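Local atomic coordinates of tripeptidase (Staphylococcus aureus subsp. aureus, PDB entry 3RZA), a protein that probably cleaves short peptides such as tripeptides, as a zinc-binding member of the M20/M25/M40 peptidase family. Residues A[234-239]-A[282-287]. Residues are numbered along the deposited sequence; the frame is centred on the assembly and turned at random.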
ATOM      1  N   ARG A 234      16.900 -12.201  -1.397  1.00 22.94           N
ATOM      2  CA  ARG A 234      17.432 -13.559  -1.624  1.00 24.29           C
ATOM      3  C   ARG A 234      17.083 -14.161  -2.999  1.00 23.46           C
ATOM      4  O   ARG A 234      17.662 -15.151  -3.375  1.00 23.01           O
ATOM      5  CB  ARG A 234      16.925 -14.519  -0.541  1.00 24.34           C
ATOM      6  CG  ARG A 234      17.316 -14.145   0.857  1.00 26.23           C
ATOM      7  CD  ARG A 234      16.707 -15.106   1.845  1.00 27.89           C
ATOM      8  NE  ARG A 234      17.000 -14.727   3.230  1.00 30.37           N
ATOM      9  CZ  ARG A 234      16.927 -15.538   4.298  1.00 32.70           C
ATOM     10  NH1 ARG A 234      16.510 -16.801   4.191  1.00 32.10           N
ATOM     11  NH2 ARG A 234      17.251 -15.066   5.502  1.00 31.57           N
HETATM   12  N   MSE A 235      16.153 -13.537  -3.735  1.00 23.76           N
HETATM   13  CA  MSE A 235      15.408 -14.151  -4.829  1.00 22.44           C
HETATM   14  C   MSE A 235      16.083 -13.787  -6.121  1.00 21.60           C
HETATM   15  O   MSE A 235      16.617 -12.697  -6.229  1.00 24.28           O
HETATM   16  CB  MSE A 235      13.972 -13.565  -4.815  1.00 21.22           C
HETATM   17  CG  MSE A 235      12.946 -14.401  -5.435  1.00 19.67           C
HETATM   18 SE   MSE A 235      11.191 -13.796  -4.950  0.75 13.73          SE
HETATM   19  CE  MSE A 235      11.050 -14.649  -3.165  1.00 14.79           C
ATOM     20  N   LYS A 236      16.070 -14.692  -7.096  1.00 21.73           N
ATOM     21  CA  LYS A 236      16.426 -14.379  -8.487  1.00 20.95           C
ATOM     22  C   LYS A 236      15.230 -13.655  -9.104  1.00 20.72           C
ATOM     23  O   LYS A 236      14.088 -14.147  -9.043  1.00 19.95           O
ATOM     24  CB  LYS A 236      16.731 -15.647  -9.284  1.00 22.88           C
ATOM     25  CG  LYS A 236      17.913 -16.499  -8.747  1.00 24.43           C
ATOM     26  CD  LYS A 236      18.384 -17.575  -9.792  1.00 31.49           C
ATOM     27  CE  LYS A 236      18.589 -19.043  -9.225  1.00 37.31           C
ATOM     28  NZ  LYS A 236      17.504 -20.032  -9.708  1.00 39.14           N
ATOM     29  N   LEU A 237      15.474 -12.464  -9.624  1.00 20.25           N
ATOM     30  CA  LEU A 237      14.420 -11.581 -10.127  1.00 19.39           C
ATOM     31  C   LEU A 237      14.975 -10.799 -11.297  1.00 20.14           C
ATOM     32  O   LEU A 237      16.181 -10.793 -11.519  1.00 20.31           O
ATOM     33  CB  LEU A 237      13.986 -10.604  -9.027  1.00 19.60           C
ATOM     34  CG  LEU A 237      13.153 -11.132  -7.875  1.00 15.97           C
ATOM     35  CD1 LEU A 237      12.997 -10.067  -6.794  1.00 18.98           C
ATOM     36  CD2 LEU A 237      11.799 -11.591  -8.343  1.00 16.15           C
ATOM     37  N   GLY A 238      14.092 -10.122 -12.033  1.00 19.52           N
ATOM     38  CA  GLY A 238      14.478  -9.352 -13.211  1.00 18.07           C
ATOM     39  C   GLY A 238      14.739 -10.322 -14.346  1.00 18.27           C
ATOM     40  O   GLY A 238      13.951 -11.238 -14.560  1.00 15.28           O
ATOM     41  N   GLN A 239      15.850 -10.140 -15.058  1.00 19.82           N
ATOM     42  CA  GLN A 239      16.213 -11.048 -16.158  1.00 20.81           C
ATOM     43  C   GLN A 239      16.900 -12.241 -15.531  1.00 22.33           C
ATOM     44  O   GLN A 239      18.115 -12.244 -15.363  1.00 21.74           O
ATOM     45  CB  GLN A 239      17.097 -10.341 -17.193  1.00 23.28           C
ATOM     46  CG  GLN A 239      17.254 -11.105 -18.542  1.00 24.06           C
ATOM     47  CD  GLN A 239      15.965 -11.121 -19.385  1.00 28.59           C
ATOM     48  OE1 GLN A 239      15.292 -10.091 -19.546  1.00 28.24           O
ATOM     49  NE2 GLN A 239      15.623 -12.289 -19.920  1.00 26.67           N
ATOM     50  N   VAL A 282       9.214 -20.345 -10.298  1.00 17.76           N
ATOM     51  CA  VAL A 282       8.071 -20.188  -9.379  1.00 19.44           C
ATOM     52  C   VAL A 282       8.242 -21.039  -8.099  1.00 19.74           C
ATOM     53  O   VAL A 282       7.898 -20.589  -6.996  1.00 18.98           O
ATOM     54  CB  VAL A 282       6.729 -20.483 -10.099  1.00 20.53           C
ATOM     55  CG1 VAL A 282       5.578 -20.580  -9.100  1.00 16.61           C
ATOM     56  CG2 VAL A 282       6.463 -19.388 -11.137  1.00 15.65           C
ATOM     57  N   LYS A 283       8.825 -22.229  -8.235  1.00 20.72           N
ATOM     58  CA  LYS A 283       9.185 -23.027  -7.059  1.00 22.19           C
ATOM     59  C   LYS A 283      10.236 -22.294  -6.230  1.00 22.36           C
ATOM     60  O   LYS A 283      10.123 -22.232  -4.996  1.00 22.61           O
ATOM     61  CB  LYS A 283       9.709 -24.418  -7.455  1.00 21.55           C
ATOM     62  CG  LYS A 283       9.874 -25.402  -6.259  1.00 29.98           C
ATOM     63  CD  LYS A 283      10.800 -26.583  -6.618  1.00 33.65           C
ATOM     64  CE  LYS A 283      10.910 -27.654  -5.504  1.00 35.28           C
ATOM     65  NZ  LYS A 283      10.540 -27.197  -4.155  1.00 25.54           N
ATOM     66  N   HIS A 284      11.262 -21.773  -6.905  1.00 21.64           N
ATOM     67  CA  HIS A 284      12.312 -20.973  -6.247  1.00 22.35           C
ATOM     68  C   HIS A 284      11.757 -19.797  -5.419  1.00 19.48           C
ATOM     69  O   HIS A 284      12.149 -19.630  -4.258  1.00 19.63           O
ATOM     70  CB  HIS A 284      13.332 -20.474  -7.284  1.00 23.57           C
ATOM     71  CG  HIS A 284      14.250 -19.421  -6.770  1.00 18.59           C
ATOM     72  ND1 HIS A 284      15.207 -19.680  -5.821  1.00 17.94           N
ATOM     73  CD2 HIS A 284      14.373 -18.107  -7.084  1.00 21.09           C
ATOM     74  CE1 HIS A 284      15.883 -18.573  -5.562  1.00 20.39           C
ATOM     75  NE2 HIS A 284      15.398 -17.604  -6.313  1.00 16.63           N
HETATM   76  N   MSE A 285      10.829 -19.034  -6.014  1.00 19.82           N
HETATM   77  CA  MSE A 285      10.204 -17.862  -5.355  1.00 18.90           C
HETATM   78  C   MSE A 285       9.341 -18.309  -4.154  1.00 18.13           C
HETATM   79  O   MSE A 285       9.475 -17.789  -3.057  1.00 18.45           O
HETATM   80  CB  MSE A 285       9.341 -17.082  -6.348  1.00 16.79           C
HETATM   81  CG  MSE A 285      10.118 -16.411  -7.473  1.00 16.14           C
HETATM   82 SE   MSE A 285       8.987 -15.829  -8.957  0.75 13.36          SE
HETATM   83  CE  MSE A 285       8.448 -14.168  -8.178  1.00 15.72           C
ATOM     84  N   THR A 286       8.492 -19.301  -4.381  1.00 19.89           N
ATOM     85  CA  THR A 286       7.716 -19.965  -3.315  1.00 16.92           C
ATOM     86  C   THR A 286       8.598 -20.433  -2.153  1.00 17.71           C
ATOM     87  O   THR A 286       8.383 -20.024  -0.992  1.00 18.70           O
ATOM     88  CB  THR A 286       6.959 -21.174  -3.896  1.00 16.88           C
ATOM     89  OG1 THR A 286       6.130 -20.723  -4.968  1.00 16.19           O
ATOM     90  CG2 THR A 286       6.122 -21.914  -2.812  1.00 11.95           C
ATOM     91  N   ASP A 287       9.615 -21.222  -2.463  1.00 17.77           N
ATOM     92  CA  ASP A 287      10.533 -21.737  -1.421  1.00 21.74           C
ATOM     93  C   ASP A 287      11.254 -20.643  -0.642  1.00 22.73           C
ATOM     94  O   ASP A 287      11.370 -20.750   0.583  1.00 22.80           O
ATOM     95  CB  ASP A 287      11.573 -22.710  -2.003  1.00 24.53           C
ATOM     96  CG  ASP A 287      10.962 -24.050  -2.456  1.00 29.77           C
ATOM     97  OD1 ASP A 287       9.834 -24.390  -2.050  1.00 37.17           O
ATOM     98  OD2 ASP A 287      11.626 -24.771  -3.222  1.00 33.30           O
TER
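The imidazole of His284 meets segment 234-239 edge-on through NE2, with the backbone N of Lys236 and C of Met235 in its plane and Arg234 O near it, 4.4 Å from His284 CE1, while Lys236 NZ lies over one ring face. A hydrogen bond from Lys236 N to His284 NE2 spans 3.1 Å; at 175° it is almost straight, and the donor sits just 6° out of the ring plane. Because NE2 accepts, a neutral ring would carry its proton on ND1. Lys236 NZ is 4.5 Å from His284 ND1, not in contact, and this nearby ammonium would probably disfavour a protonated imidazole. The lysine reaches that face through bends at chi3 and chi4, its CG passing 3.7 Å from His284 NE2.

Both segments belong to the domain projecting from the metal-bearing part: segment 234-239 continues from helix 224-234, helix 275-295 packs on strands 194-209 and 299-312, and Leu237 rests on strand 244-253 of the same sheet. Leu237 also packs on Asn226 of the second subunit, consistent with the dimerisation (lid) domain of M20 peptidases. Lys236 O accepts from Gln281 NE2, a second polar tie to helix 275-295.

Deeper in, Met235 and Met285, both present as selenomethionine, cross at about a right angle, Met235 SE touching Met285 CG at 3.8 Å. The bend at chi3 (-81°) brings Met235 CE within 3.5 Å of Met285 O. Beyond them, Leu237 CD2 meets Met285 CE at 4.2 Å.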